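PDB 1VI0: transcriptional regulator from Bacillus subtilis, which represses transcription of fatty-acid transport and beta-oxidation genes as a DNA-binding homodimer, and lets go of its DNA when long-chain fatty acyl-CoA binds. Local coordinates for residues M157-G160 with T161-T165; L85-V88 with I89-F93; V151-A154 with R155-I158; L181-S184 with V185-L189. One frame throughout, in Å; residues are numbered along the deposited sequence. Where two conformers were deposited one is given.

Overall arrangement
All four contacts are local turns of helix in the C-terminal, ligand-binding part of a TetR-family repressor. None closes a long loop, and none encloses another. Contact 2 comes first, on helix 81-97. Contact 3 follows at the start of helix 151-171, and contact 1 continues the same helix, sharing Met157 and Ile158. Contact 4 is last, on helix 182-191. Contacts 1, 2 and 4 touch one another. Ile162 meets Ile89, His92 and Phe93, Ser182 and Leu186 pack against helix 81-97, and Val185 and Leu189 pack on Thr161. Contacts 1 and 3 line the dodecyl-CoA site, which His92 of contact 2 also touches; contacts 1, 3 and 4 meet the second subunit, contact 2 at Leu85 alone.

Contact 1 (M157-G160 with T161-T165); sequences MIFG and TIDET. With DCC (dodecyl-coa), chain C.
The Phe159 ring has Asp163 CB over one face, offset toward the rim. At its edge, in the plane of the ring, sits CP1 of dodecyl-CoA, 3.9 Å from Phe159 CE2. The thioester sulfur S is just as near to that carbon. The ring and carboxylate planes are nearly parallel, 9° apart, and the two side chains run side by side. Phe159 CG stands anti to the backbone N (chi1 178°), which sends the ring along the helix flank to the ligand. Leu125, Leu129 and Leu132 of helix 115-141 pack on this ring. Asp163 OD2 makes a salt bridge with Arg111, and OD1 takes a hydrogen bond from Gln107. Both carboxylate oxygens are therefore satisfied although the residue is buried. An alanine at Phe159 is likely to open a gap beside the thioester and leave Asp163 CB without its ring cover. On another flank Ile158 CG2 meets Ile162 CD1 at 3.8 Å. One turn on, Thr165 OG1 and Thr165 N bind Thr161 O from opposite faces of its plane, the hydroxyl at 2.9 Å from that oxygen. Glu164 packs on Gly160 of the second subunit, and its OE1 makes a salt bridge with Arg111 of that subunit. The arrangement is a regular alpha-helical i to i+4 turn, with one flank lining the acyl-CoA pocket and another at the dimer interface.

Contact 2 (L85-V88 with I89-F93); sequences LALV and ISKHF
Lys91 lies alongside Leu87, one helical turn on, both side chains pointing the same way. Lys91 CB sits 3.3 Å from Leu87 O. Its CG comes within 3.1 Å of the same oxygen and 3.8 Å from Leu87 CD1. The chain then bends at chi2 and chi3, and CE returns to Leu87 CD1 at 4.2 Å. A last bend, at chi4, carries NZ on past CE. Leu87 helps by standing with CG anti to its N (chi1 -156°), which turns CD1 over the lysine methylenes. Met71 and Asp74 of helix 52-75 also pack against Lys91. This is i to i+4 packing within an alpha helix, here helix 81-97 of the ligand-binding domain of a TetR-type repressor. Ile89 N is hydrogen-bonded to Leu85 O, with an N-H...O angle of 175°. Ile89 lays its CG2 over one face of the Phe93 ring, 3.8 Å above the plane and toward the rim. That ring and Ile89 also meet Ile162 of helix 151-171. His92 CB touches Val88 O at 3.3 Å. The His92 ring lies about 4 Å from dodecyl-CoA at the nearest atoms, and its ND1 is hydrogen-bonded to Tyr128 OH. Val88 packs on the same tyrosine from the turn before.

Contact 3 (V151-A154 with R155-I158); sequences VRLA and RQMI. With DCC (dodecyl-coa), chain C.
Two arginines of one helical turn serve the same ligand, one by its face and one by its edge. Arg155 NH2 rests 3.5 Å from Arg152 CG, and both guanidinium groups reach dodecyl-CoA. The planes of the two groups are 72° apart. Arg152 CA lies over the centre of one face of the Arg155 guanidinium, while O12 of the dodecyl-CoA phosphate lies at its edge, in plane. Arg155 NH1 donates to that O12 at 3.1 Å, nearly straight at 171°. Arg155 NE has a second partner, a salt bridge to Asp133. Arg152 works by its face. Adenine N3 lies 3.4 Å above the Arg152 guanidinium plane, offset toward the rim, and NH1 makes a weak hydrogen bond to the ribose O4'. Gln156 reads the adenine edge with both amide ends. Gln156 NE2 donates to adenine N7 at 3.0 Å, and Gln156 OE1 accepts from adenine N6 at 3.2 Å. Its chain is extended beyond CG, which carries the amide out to the base. Leu153 CD2 closes on N6 of the adenine at 3.3 Å. A serine in place of Arg152 would probably leave one face of the adenine without its guanidinium cover and the ribose oxygen without its weak hydrogen bond. The chemistry implies a nucleotide site built on the first turns of helix 151-171: the phosphate charge probably offsets the nearby arginines, and the pair of hydrogen bonds from the Gln156 amide suits an adenine.

Contact 4 (L181-S184 with V185-L189); sequences LSNS and VLELL
Asn183 and Glu187 stand side by side, one turn apart, and a water joins their ends. The water donates to Asn183 OD1 at 2.9 Å and also to Glu187 OE2, where the distance is unusually short. The amide and carboxylate planes are turned 59° from each other. Asn183 has CG anti to its backbone N (chi1 -169°), which brings ND2 to 4.1 Å from Glu187 CG and OD1 to 4.0 Å from Leu186 CD2. Glu187 sets CG beside its own N (chi1 -68°), 3.5 Å from Asn183 O; the bend at chi2 then turns the carboxylate toward the water. That carboxylate also forms a salt bridge with Lys82. These are i to i+3 and i to i+4 neighbours near the start of helix 182-191, which packs against helices 81-97 and 151-171 of the TetR-type ligand-binding domain. Val185 places CG2 opposite its carbonyl carbon and beside its N, which turns this methyl back along the helix to 3.3 Å from Leu181 O. Leu186 takes the other choice, with CG opposite its N and a bend at chi2, while its CB sits 3.3 Å from Asn183 O. Leu188 leans its CG over Ser184 O at 3.4 Å. Leu188 packs on Met157 of the second subunit, and Ser184 and Leu181 pack on Leu153 of that subunit.

Contact 1 (M157-G160 with T161-T165)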
loop_
_atom_site.group_PDB
_atom_site.type_symbol
_atom_site.label_atom_id
_atom_site.label_comp_id
_atom_site.label_asym_id
_atom_site.label_seq_id
_atom_site.Cartn_x
_atom_site.Cartn_y
_atom_site.Cartn_z
HETATM N N MSE A 157 -11.121 0.609 0.959
HETATM C CA MSE A 157 -11.020 2.041 0.556
HETATM C C MSE A 157 -10.550 2.861 1.737
HETATM O O MSE A 157 -9.591 3.714 1.585
HETATM C CB MSE A 157 -12.341 2.547 0.020
HETATM C CG MSE A 157 -12.367 3.987 -0.406
HETATM SE SE MSE A 157 -13.827 4.928 -1.154
HETATM C CE MSE A 157 -15.120 4.958 0.259
ATOM N N ILE A 158 -11.129 2.723 2.913
ATOM C CA ILE A 158 -10.756 3.553 4.060
ATOM C C ILE A 158 -9.328 3.362 4.453
ATOM O O ILE A 158 -8.490 4.264 4.550
ATOM C CB ILE A 158 -11.703 3.321 5.277
ATOM C CG1 ILE A 158 -13.107 3.762 4.852
ATOM C CG2 ILE A 158 -11.184 4.027 6.488
ATOM C CD1 ILE A 158 -14.167 3.346 5.860
ATOM N N PHE A 159 -8.963 2.068 4.648
ATOM C CA PHE A 159 -7.591 1.793 5.038
ATOM C C PHE A 159 -6.604 2.122 3.911
ATOM O O PHE A 159 -5.609 2.792 4.269
ATOM C CB PHE A 159 -7.448 0.320 5.459
ATOM C CG PHE A 159 -6.052 -0.024 5.817
ATOM C CD1 PHE A 159 -5.463 0.383 6.982
ATOM C CD2 PHE A 159 -5.247 -0.685 4.848
ATOM C CE1 PHE A 159 -4.147 0.072 7.287
ATOM C CE2 PHE A 159 -3.937 -0.982 5.153
ATOM C CZ PHE A 159 -3.375 -0.580 6.338
ATOM N N GLY A 160 -6.939 1.870 2.652
ATOM C CA GLY A 160 -5.926 2.158 1.564
ATOM C C GLY A 160 -5.750 3.684 1.429
ATOM O O GLY A 160 -4.600 4.077 1.180
ATOM N N THR A 161 -6.808 4.445 1.608
ATOM C CA THR A 161 -6.734 5.928 1.504
ATOM C C THR A 161 -5.891 6.476 2.650
ATOM O O THR A 161 -4.906 7.187 2.443
ATOM C CB THR A 161 -8.152 6.502 1.529
ATOM O OG1 THR A 161 -8.832 6.119 0.319
ATOM C CG2 THR A 161 -8.154 8.027 1.671
ATOM N N ILE A 162 -6.115 6.032 3.886
ATOM C CA ILE A 162 -5.351 6.430 5.027
ATOM C C ILE A 162 -3.860 6.122 4.866
ATOM O O ILE A 162 -2.904 6.929 4.894
ATOM C CB ILE A 162 -5.877 5.806 6.335
ATOM C CG1 ILE A 162 -7.322 6.283 6.637
ATOM C CG2 ILE A 162 -4.958 6.212 7.488
ATOM C CD1 ILE A 162 -7.972 5.528 7.828
ATOM N N ASP A 163 -3.637 4.830 4.460
ATOM C CA ASP A 163 -2.329 4.297 4.305
ATOM C C ASP A 163 -1.545 4.943 3.155
ATOM O O ASP A 163 -0.370 5.358 3.411
ATOM C CB ASP A 163 -2.416 2.769 4.039
ATOM C CG ASP A 163 -1.054 2.129 4.010
ATOM O OD1 ASP A 163 -0.315 2.238 5.048
ATOM O OD2 ASP A 163 -0.741 1.364 3.054
ATOM N N GLU A 164 -2.235 5.277 2.064
ATOM C CA GLU A 164 -1.473 5.897 0.921
ATOM C C GLU A 164 -1.178 7.363 1.294
ATOM O O GLU A 164 -0.136 7.882 0.823
ATOM C CB GLU A 164 -2.289 5.810 -0.357
ATOM C CG GLU A 164 -1.664 6.519 -1.550
ATOM C CD GLU A 164 -0.330 5.889 -1.963
ATOM O OE1 GLU A 164 -0.044 4.747 -1.609
ATOM O OE2 GLU A 164 0.420 6.650 -2.634
ATOM N N THR A 165 -2.076 7.960 2.055
ATOM C CA THR A 165 -1.774 9.350 2.521
ATOM C C THR A 165 -0.518 9.364 3.351
ATOM O O THR A 165 0.416 10.208 3.146
ATOM C CB THR A 165 -2.998 9.988 3.206
ATOM O OG1 THR A 165 -4.112 9.993 2.314
ATOM C CG2 THR A 165 -2.614 11.469 3.472
HETATM C C2 DCC C . -14.812 -9.961 -2.332
HETATM C C4 DCC C . -13.248 -10.341 -0.765
HETATM C C5 DCC C . -12.885 -9.015 -0.687
HETATM C C6 DCC C . -13.570 -8.158 -1.577
HETATM C C8 DCC C . -11.686 -10.037 0.723
HETATM C C10 DCC C . -0.378 0.919 13.288
HETATM C C11 DCC C . 0.790 1.351 14.193
HETATM C C12 DCC C . 1.678 0.194 14.644
HETATM N N9 DCC C . -12.460 -11.005 0.129
HETATM N N7 DCC C . -11.881 -8.835 0.242
HETATM N N3 DCC C . -14.212 -10.871 -1.547
HETATM N N1 DCC C . -14.566 -8.633 -2.355
HETATM N N6 DCC C . -13.278 -6.858 -1.629
HETATM C "C1'" DCC C . -12.598 -12.465 0.486
HETATM C "C2'" DCC C . -11.253 -13.175 0.751
HETATM O "O2'" DCC C . -10.901 -13.842 -0.491
HETATM C "C3'" DCC C . -11.694 -14.280 1.767
HETATM O "O3'" DCC C . -12.503 -15.267 1.036
HETATM C "C4'" DCC C . -12.692 -13.429 2.649
HETATM O "O4'" DCC C . -13.233 -12.439 1.774
HETATM C "C5'" DCC C . -11.999 -12.878 3.874
HETATM O "O5'" DCC C . -10.757 -12.177 3.571
HETATM P P1 DCC C . -10.396 -10.750 4.178
HETATM O O11 DCC C . -9.081 -10.376 3.703
HETATM O O12 DCC C . -11.600 -9.791 3.909
HETATM O O6 DCC C . -10.443 -10.947 5.717
HETATM P P2 DCC C . -9.301 -11.764 6.296
HETATM O O21 DCC C . -9.359 -11.509 7.784
HETATM O O22 DCC C . -9.366 -13.135 5.776
HETATM O O7 DCC C . -7.878 -11.144 5.821
HETATM C CPA DCC C . -7.341 -9.983 6.601
HETATM C CPB DCC C . -5.985 -9.531 5.984
HETATM C CP8 DCC C . -6.107 -9.469 4.450
HETATM C CP7 DCC C . -4.961 -10.601 6.343
HETATM C CP9 DCC C . -5.467 -8.276 6.588
HETATM O OP3 DCC C . -7.215 -8.733 4.049
HETATM C CP6 DCC C . -4.857 -8.948 3.771
HETATM O OP2 DCC C . -3.812 -9.581 3.846
HETATM N NP2 DCC C . -5.034 -7.832 3.121
HETATM C CP5 DCC C . -3.870 -7.152 2.417
HETATM C CP4 DCC C . -3.410 -6.031 3.429
HETATM C CP3 DCC C . -2.086 -5.404 2.955
HETATM O OP1 DCC C . -1.089 -6.111 2.812
HETATM N NP1 DCC C . -2.130 -4.140 2.689
HETATM C CP2 DCC C . -1.002 -3.321 2.192
HETATM C CP1 DCC C . -0.739 -2.378 3.329
HETATM S S DCC C . -0.603 -3.081 4.988
HETATM P P3 DCC C . -12.477 -16.869 1.166
HETATM O O31 DCC C . -11.085 -17.289 1.334
HETATM O O32 DCC C . -13.295 -17.271 2.321
HETATM O O33 DCC C . -13.091 -17.298 -0.139
HETATM C CA1 DCC C . 1.139 -3.579 4.999
HETATM C CA2 DCC C . 1.699 -3.773 6.443
HETATM O OA1 DCC C . 1.795 -3.673 3.987
HETATM C CA3 DCC C . 2.083 -2.439 7.110
HETATM C CA4 DCC C . 1.445 -2.067 8.397
HETATM C CA5 DCC C . 0.376 -1.003 8.292
HETATM C CA6 DCC C . 0.337 -0.031 9.457
HETATM C CA7 DCC C . -0.851 -0.168 10.383
HETATM C CA8 DCC C . -1.419 1.060 10.999
HETATM C CA9 DCC C . -0.542 1.782 12.027
#

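Contact 2 (L85-V88 with I89-F93)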
loop_
_atom_site.group_PDB
_atom_site.type_symbol
_atom_site.label_atom_id
_atom_site.label_comp_id
_atom_site.label_asym_id
_atom_site.label_seq_id
_atom_site.Cartn_x
_atom_site.Cartn_y
_atom_site.Cartn_z
ATOM N N LEU A 85 -14.734 7.538 12.450
ATOM C CA LEU A 85 -13.678 7.519 11.413
ATOM C C LEU A 85 -12.784 8.725 11.543
ATOM O O LEU A 85 -11.569 8.630 11.401
ATOM C CB LEU A 85 -14.404 7.505 10.055
ATOM C CG LEU A 85 -15.044 6.146 9.720
ATOM C CD1 LEU A 85 -15.660 6.231 8.320
ATOM C CD2 LEU A 85 -13.926 5.087 9.710
ATOM N N ALA A 86 -13.419 9.867 11.936
ATOM C CA ALA A 86 -12.564 11.042 12.175
ATOM C C ALA A 86 -11.495 10.783 13.219
ATOM O O ALA A 86 -10.304 11.175 13.019
ATOM C CB ALA A 86 -13.433 12.226 12.555
ATOM N N LEU A 87 -11.823 10.089 14.255
ATOM C CA LEU A 87 -10.918 9.723 15.337
ATOM C C LEU A 87 -9.869 8.735 14.835
ATOM O O LEU A 87 -8.657 8.955 15.078
ATOM C CB LEU A 87 -11.695 9.211 16.530
ATOM C CG LEU A 87 -10.941 9.363 17.877
ATOM C CD1 LEU A 87 -10.249 10.720 17.938
ATOM C CD2 LEU A 87 -11.970 9.263 18.995
ATOM N N VAL A 88 -10.321 7.704 14.124
ATOM C CA VAL A 88 -9.374 6.759 13.557
ATOM C C VAL A 88 -8.358 7.467 12.679
ATOM O O VAL A 88 -7.165 7.202 12.876
ATOM C CB VAL A 88 -10.097 5.679 12.678
ATOM C CG1 VAL A 88 -9.051 4.842 12.021
ATOM C CG2 VAL A 88 -10.949 4.821 13.641
ATOM N N ILE A 89 -8.777 8.298 11.745
ATOM C CA ILE A 89 -7.821 8.967 10.856
ATOM C C ILE A 89 -6.823 9.827 11.634
ATOM O O ILE A 89 -5.616 9.800 11.438
ATOM C CB ILE A 89 -8.519 9.740 9.746
ATOM C CG1 ILE A 89 -9.477 8.784 8.947
ATOM C CG2 ILE A 89 -7.566 10.441 8.830
ATOM C CD1 ILE A 89 -10.417 9.521 8.064
ATOM N N SER A 90 -7.397 10.685 12.500
ATOM C CA SER A 90 -6.494 11.599 13.234
ATOM C C SER A 90 -5.565 10.844 14.164
ATOM O O SER A 90 -4.364 11.174 14.211
ATOM C CB SER A 90 -7.355 12.635 13.949
ATOM O OG SER A 90 -8.055 12.099 15.022
ATOM N N LYS A 91 -6.018 9.737 14.783
ATOM C CA LYS A 91 -5.169 8.972 15.662
ATOM C C LYS A 91 -4.093 8.201 14.872
ATOM O O LYS A 91 -2.939 8.192 15.336
ATOM C CB LYS A 91 -5.928 8.138 16.664
ATOM C CG LYS A 91 -6.827 9.013 17.561
ATOM C CD LYS A 91 -6.009 9.519 18.743
ATOM C CE LYS A 91 -6.201 11.009 18.969
ATOM N NZ LYS A 91 -5.480 11.822 17.925
ATOM N N HIS A 92 -4.468 7.702 13.727
ATOM C CA HIS A 92 -3.488 6.980 12.860
ATOM C C HIS A 92 -2.374 7.954 12.445
ATOM O O HIS A 92 -1.172 7.724 12.610
ATOM C CB HIS A 92 -4.210 6.347 11.710
ATOM C CG HIS A 92 -3.444 5.486 10.747
ATOM N ND1 HIS A 92 -3.959 4.331 10.170
ATOM C CD2 HIS A 92 -2.232 5.661 10.203
ATOM C CE1 HIS A 92 -3.065 3.874 9.286
ATOM N NE2 HIS A 92 -1.977 4.662 9.308
ATOM N N PHE A 93 -2.766 9.112 11.911
ATOM C CA PHE A 93 -1.812 10.129 11.434
ATOM C C PHE A 93 -0.931 10.627 12.578
ATOM O O PHE A 93 0.295 10.654 12.399
ATOM C CB PHE A 93 -2.644 11.296 10.820
ATOM C CG PHE A 93 -3.216 10.991 9.463
ATOM C CD1 PHE A 93 -3.026 9.782 8.783
ATOM C CD2 PHE A 93 -3.811 12.037 8.736
ATOM C CE1 PHE A 93 -3.513 9.630 7.513
ATOM C CE2 PHE A 93 -4.297 11.858 7.457
ATOM C CZ PHE A 93 -4.130 10.619 6.822
#

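Contact 3 (V151-A154 with R155-I158)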
loop_
_atom_site.group_PDB
_atom_site.type_symbol
_atom_site.label_atom_id
_atom_site.label_comp_id
_atom_site.label_asym_id
_atom_site.label_seq_id
_atom_site.Cartn_x
_atom_site.Cartn_y
_atom_site.Cartn_z
ATOM N N VAL A 151 -19.122 -3.738 2.756
ATOM C CA VAL A 151 -18.254 -3.544 3.890
ATOM C C VAL A 151 -16.800 -3.847 3.594
ATOM O O VAL A 151 -15.927 -3.057 3.976
ATOM C CB VAL A 151 -18.782 -4.255 5.138
ATOM C CG1 VAL A 151 -17.780 -4.164 6.274
ATOM C CG2 VAL A 151 -20.121 -3.669 5.579
ATOM N N ARG A 152 -16.438 -5.051 3.164
ATOM C CA ARG A 152 -15.026 -5.332 2.835
ATOM C C ARG A 152 -14.461 -4.288 1.873
ATOM O O ARG A 152 -13.354 -3.779 2.135
ATOM C CB ARG A 152 -14.946 -6.739 2.167
ATOM C CG ARG A 152 -15.188 -7.804 3.303
ATOM C CD ARG A 152 -15.223 -9.200 2.706
ATOM N NE ARG A 152 -16.256 -9.375 1.697
ATOM C CZ ARG A 152 -16.595 -10.514 1.095
ATOM N NH1 ARG A 152 -15.950 -11.645 1.387
ATOM N NH2 ARG A 152 -17.558 -10.547 0.186
ATOM N N LEU A 153 -15.131 -3.948 0.796
ATOM C CA LEU A 153 -14.584 -2.953 -0.146
ATOM C C LEU A 153 -14.464 -1.582 0.523
ATOM O O LEU A 153 -13.427 -0.915 0.279
ATOM C CB LEU A 153 -15.356 -2.865 -1.415
ATOM C CG LEU A 153 -15.265 -3.949 -2.474
ATOM C CD1 LEU A 153 -16.256 -3.584 -3.588
ATOM C CD2 LEU A 153 -13.822 -3.962 -3.035
ATOM N N ALA A 154 -15.499 -1.154 1.287
ATOM C CA ALA A 154 -15.398 0.150 1.963
ATOM C C ALA A 154 -14.215 0.151 2.954
ATOM O O ALA A 154 -13.533 1.161 3.134
ATOM C CB ALA A 154 -16.684 0.527 2.643
ATOM N N ARG A 155 -14.053 -0.952 3.717
ATOM C CA ARG A 155 -12.879 -1.064 4.587
ATOM C C ARG A 155 -11.536 -0.898 3.825
ATOM O O ARG A 155 -10.592 -0.302 4.326
ATOM C CB ARG A 155 -12.876 -2.441 5.248
ATOM C CG ARG A 155 -11.611 -2.742 6.039
ATOM C CD ARG A 155 -11.181 -4.196 5.712
ATOM N NE ARG A 155 -12.305 -5.095 6.126
ATOM C CZ ARG A 155 -12.350 -6.371 5.774
ATOM N NH1 ARG A 155 -11.380 -6.902 5.026
ATOM N NH2 ARG A 155 -13.348 -7.136 6.169
ATOM N N GLN A 156 -11.464 -1.528 2.668
ATOM C CA GLN A 156 -10.222 -1.468 1.826
ATOM C C GLN A 156 -10.057 -0.030 1.360
ATOM O O GLN A 156 -8.905 0.450 1.307
ATOM C CB GLN A 156 -10.431 -2.493 0.711
ATOM C CG GLN A 156 -10.220 -3.889 1.361
ATOM C CD GLN A 156 -10.809 -5.008 0.508
ATOM O OE1 GLN A 156 -10.917 -4.970 -0.716
ATOM N NE2 GLN A 156 -11.046 -6.149 1.186
HETATM N N MSE A 157 -11.121 0.609 0.959
HETATM C CA MSE A 157 -11.020 2.041 0.556
HETATM C C MSE A 157 -10.550 2.861 1.737
HETATM O O MSE A 157 -9.591 3.714 1.585
HETATM C CB MSE A 157 -12.341 2.547 0.020
HETATM C CG MSE A 157 -12.367 3.987 -0.406
HETATM SE SE MSE A 157 -13.827 4.928 -1.154
HETATM C CE MSE A 157 -15.120 4.958 0.259
ATOM N N ILE A 158 -11.129 2.723 2.913
ATOM C CA ILE A 158 -10.756 3.553 4.060
ATOM C C ILE A 158 -9.328 3.362 4.453
ATOM O O ILE A 158 -8.490 4.264 4.550
ATOM C CB ILE A 158 -11.703 3.321 5.277
ATOM C CG1 ILE A 158 -13.107 3.762 4.852
ATOM C CG2 ILE A 158 -11.184 4.027 6.488
ATOM C CD1 ILE A 158 -14.167 3.346 5.860
HETATM C C2 DCC C . -14.812 -9.961 -2.332
HETATM C C4 DCC C . -13.248 -10.341 -0.765
HETATM C C5 DCC C . -12.885 -9.015 -0.687
HETATM C C6 DCC C . -13.570 -8.158 -1.577
HETATM C C8 DCC C . -11.686 -10.037 0.723
HETATM C C10 DCC C . -0.378 0.919 13.288
HETATM C C11 DCC C . 0.790 1.351 14.193
HETATM C C12 DCC C . 1.678 0.194 14.644
HETATM N N9 DCC C . -12.460 -11.005 0.129
HETATM N N7 DCC C . -11.881 -8.835 0.242
HETATM N N3 DCC C . -14.212 -10.871 -1.547
HETATM N N1 DCC C . -14.566 -8.633 -2.355
HETATM N N6 DCC C . -13.278 -6.858 -1.629
HETATM C "C1'" DCC C . -12.598 -12.465 0.486
HETATM C "C2'" DCC C . -11.253 -13.175 0.751
HETATM O "O2'" DCC C . -10.901 -13.842 -0.491
HETATM C "C3'" DCC C . -11.694 -14.280 1.767
HETATM O "O3'" DCC C . -12.503 -15.267 1.036
HETATM C "C4'" DCC C . -12.692 -13.429 2.649
HETATM O "O4'" DCC C . -13.233 -12.439 1.774
HETATM C "C5'" DCC C . -11.999 -12.878 3.874
HETATM O "O5'" DCC C . -10.757 -12.177 3.571
HETATM P P1 DCC C . -10.396 -10.750 4.178
HETATM O O11 DCC C . -9.081 -10.376 3.703
HETATM O O12 DCC C . -11.600 -9.791 3.909
HETATM O O6 DCC C . -10.443 -10.947 5.717
HETATM P P2 DCC C . -9.301 -11.764 6.296
HETATM O O21 DCC C . -9.359 -11.509 7.784
HETATM O O22 DCC C . -9.366 -13.135 5.776
HETATM O O7 DCC C . -7.878 -11.144 5.821
HETATM C CPA DCC C . -7.341 -9.983 6.601
HETATM C CPB DCC C . -5.985 -9.531 5.984
HETATM C CP8 DCC C . -6.107 -9.469 4.450
HETATM C CP7 DCC C . -4.961 -10.601 6.343
HETATM C CP9 DCC C . -5.467 -8.276 6.588
HETATM O OP3 DCC C . -7.215 -8.733 4.049
HETATM C CP6 DCC C . -4.857 -8.948 3.771
HETATM O OP2 DCC C . -3.812 -9.581 3.846
HETATM N NP2 DCC C . -5.034 -7.832 3.121
HETATM C CP5 DCC C . -3.870 -7.152 2.417
HETATM C CP4 DCC C . -3.410 -6.031 3.429
HETATM C CP3 DCC C . -2.086 -5.404 2.955
HETATM O OP1 DCC C . -1.089 -6.111 2.812
HETATM N NP1 DCC C . -2.130 -4.140 2.689
HETATM C CP2 DCC C . -1.002 -3.321 2.192
HETATM C CP1 DCC C . -0.739 -2.378 3.329
HETATM S S DCC C . -0.603 -3.081 4.988
HETATM P P3 DCC C . -12.477 -16.869 1.166
HETATM O O31 DCC C . -11.085 -17.289 1.334
HETATM O O32 DCC C . -13.295 -17.271 2.321
HETATM O O33 DCC C . -13.091 -17.298 -0.139
HETATM C CA1 DCC C . 1.139 -3.579 4.999
HETATM C CA2 DCC C . 1.699 -3.773 6.443
HETATM O OA1 DCC C . 1.795 -3.673 3.987
HETATM C CA3 DCC C . 2.083 -2.439 7.110
HETATM C CA4 DCC C . 1.445 -2.067 8.397
HETATM C CA5 DCC C . 0.376 -1.003 8.292
HETATM C CA6 DCC C . 0.337 -0.031 9.457
HETATM C CA7 DCC C . -0.851 -0.168 10.383
HETATM C CA8 DCC C . -1.419 1.060 10.999
HETATM C CA9 DCC C . -0.542 1.782 12.027
#

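Contact 4 (L181-S184 with V185-L189)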
loop_
_atom_site.group_PDB
_atom_site.type_symbol
_atom_site.label_atom_id
_atom_site.label_comp_id
_atom_site.label_asym_id
_atom_site.label_seq_id
_atom_site.Cartn_x
_atom_site.Cartn_y
_atom_site.Cartn_z
ATOM N N LEU A 181 -4.137 17.132 7.700
ATOM C CA LEU A 181 -4.918 16.676 6.566
ATOM C C LEU A 181 -6.061 15.730 6.997
ATOM O O LEU A 181 -6.853 15.365 6.094
ATOM C CB LEU A 181 -4.048 15.938 5.552
ATOM C CG LEU A 181 -2.799 16.591 5.024
ATOM C CD1 LEU A 181 -1.966 15.751 4.083
ATOM C CD2 LEU A 181 -3.225 17.892 4.309
ATOM N N SER A 182 -6.089 15.351 8.252
ATOM C CA SER A 182 -7.125 14.438 8.762
ATOM C C SER A 182 -8.511 14.712 8.288
ATOM O O SER A 182 -9.274 13.845 7.758
ATOM C CB SER A 182 -7.107 14.427 10.324
ATOM O OG SER A 182 -5.877 13.923 10.774
ATOM N N ASN A 183 -9.018 15.971 8.550
ATOM C CA ASN A 183 -10.405 16.234 8.189
ATOM C C ASN A 183 -10.689 16.151 6.715
ATOM O O ASN A 183 -11.761 15.712 6.287
ATOM C CB ASN A 183 -10.817 17.631 8.712
ATOM C CG ASN A 183 -12.294 17.898 8.622
ATOM O OD1 ASN A 183 -13.054 17.294 9.424
ATOM N ND2 ASN A 183 -12.743 18.772 7.758
ATOM N N SER A 184 -9.758 16.576 5.826
ATOM C CA SER A 184 -10.000 16.578 4.420
ATOM C C SER A 184 -10.019 15.141 3.850
ATOM O O SER A 184 -10.853 14.836 3.026
ATOM C CB SER A 184 -8.984 17.424 3.639
ATOM O OG SER A 184 -9.221 18.786 4.081
ATOM N N VAL A 185 -9.241 14.310 4.548
ATOM C CA VAL A 185 -9.197 12.865 4.156
ATOM C C VAL A 185 -10.555 12.241 4.547
ATOM O O VAL A 185 -11.211 11.645 3.688
ATOM C CB VAL A 185 -8.060 12.172 4.882
ATOM C CG1 VAL A 185 -8.188 10.658 4.551
ATOM C CG2 VAL A 185 -6.704 12.622 4.292
ATOM N N LEU A 186 -10.957 12.517 5.775
ATOM C CA LEU A 186 -12.338 12.114 6.191
ATOM C C LEU A 186 -13.391 12.536 5.218
ATOM O O LEU A 186 -14.237 11.714 4.753
ATOM C CB LEU A 186 -12.611 12.761 7.577
ATOM C CG LEU A 186 -14.061 12.581 8.029
ATOM C CD1 LEU A 186 -14.354 11.114 8.431
ATOM C CD2 LEU A 186 -14.304 13.475 9.236
ATOM N N GLU A 187 -13.479 13.843 4.802
ATOM C CA GLU A 187 -14.509 14.293 3.900
ATOM C C GLU A 187 -14.483 13.621 2.531
ATOM O O GLU A 187 -15.554 13.387 1.909
ATOM C CB GLU A 187 -14.493 15.833 3.817
ATOM C CG GLU A 187 -14.926 16.486 5.149
ATOM C CD GLU A 187 -16.363 16.108 5.520
ATOM O OE1 GLU A 187 -17.137 15.682 4.649
ATOM O OE2 GLU A 187 -16.725 16.281 6.704
ATOM N N LEU A 188 -13.299 13.301 2.024
ATOM C CA LEU A 188 -13.134 12.593 0.777
ATOM C C LEU A 188 -13.760 11.179 0.925
ATOM O O LEU A 188 -14.481 10.806 -0.011
ATOM C CB LEU A 188 -11.646 12.407 0.396
ATOM C CG LEU A 188 -11.063 13.754 -0.237
ATOM C CD1 LEU A 188 -9.590 13.764 -0.185
ATOM C CD2 LEU A 188 -11.642 13.833 -1.649
ATOM N N LEU A 189 -13.552 10.496 2.031
ATOM C CA LEU A 189 -14.117 9.140 2.234
ATOM C C LEU A 189 -15.635 9.209 2.413
ATOM O O LEU A 189 -16.374 8.379 1.854
ATOM C CB LEU A 189 -13.458 8.483 3.459
ATOM C CG LEU A 189 -11.943 8.123 3.296
ATOM C CD1 LEU A 189 -11.302 7.770 4.585
ATOM C CD2 LEU A 189 -11.823 6.986 2.266
HETATM O O HOH W 1 -15.895 16.957 8.990
#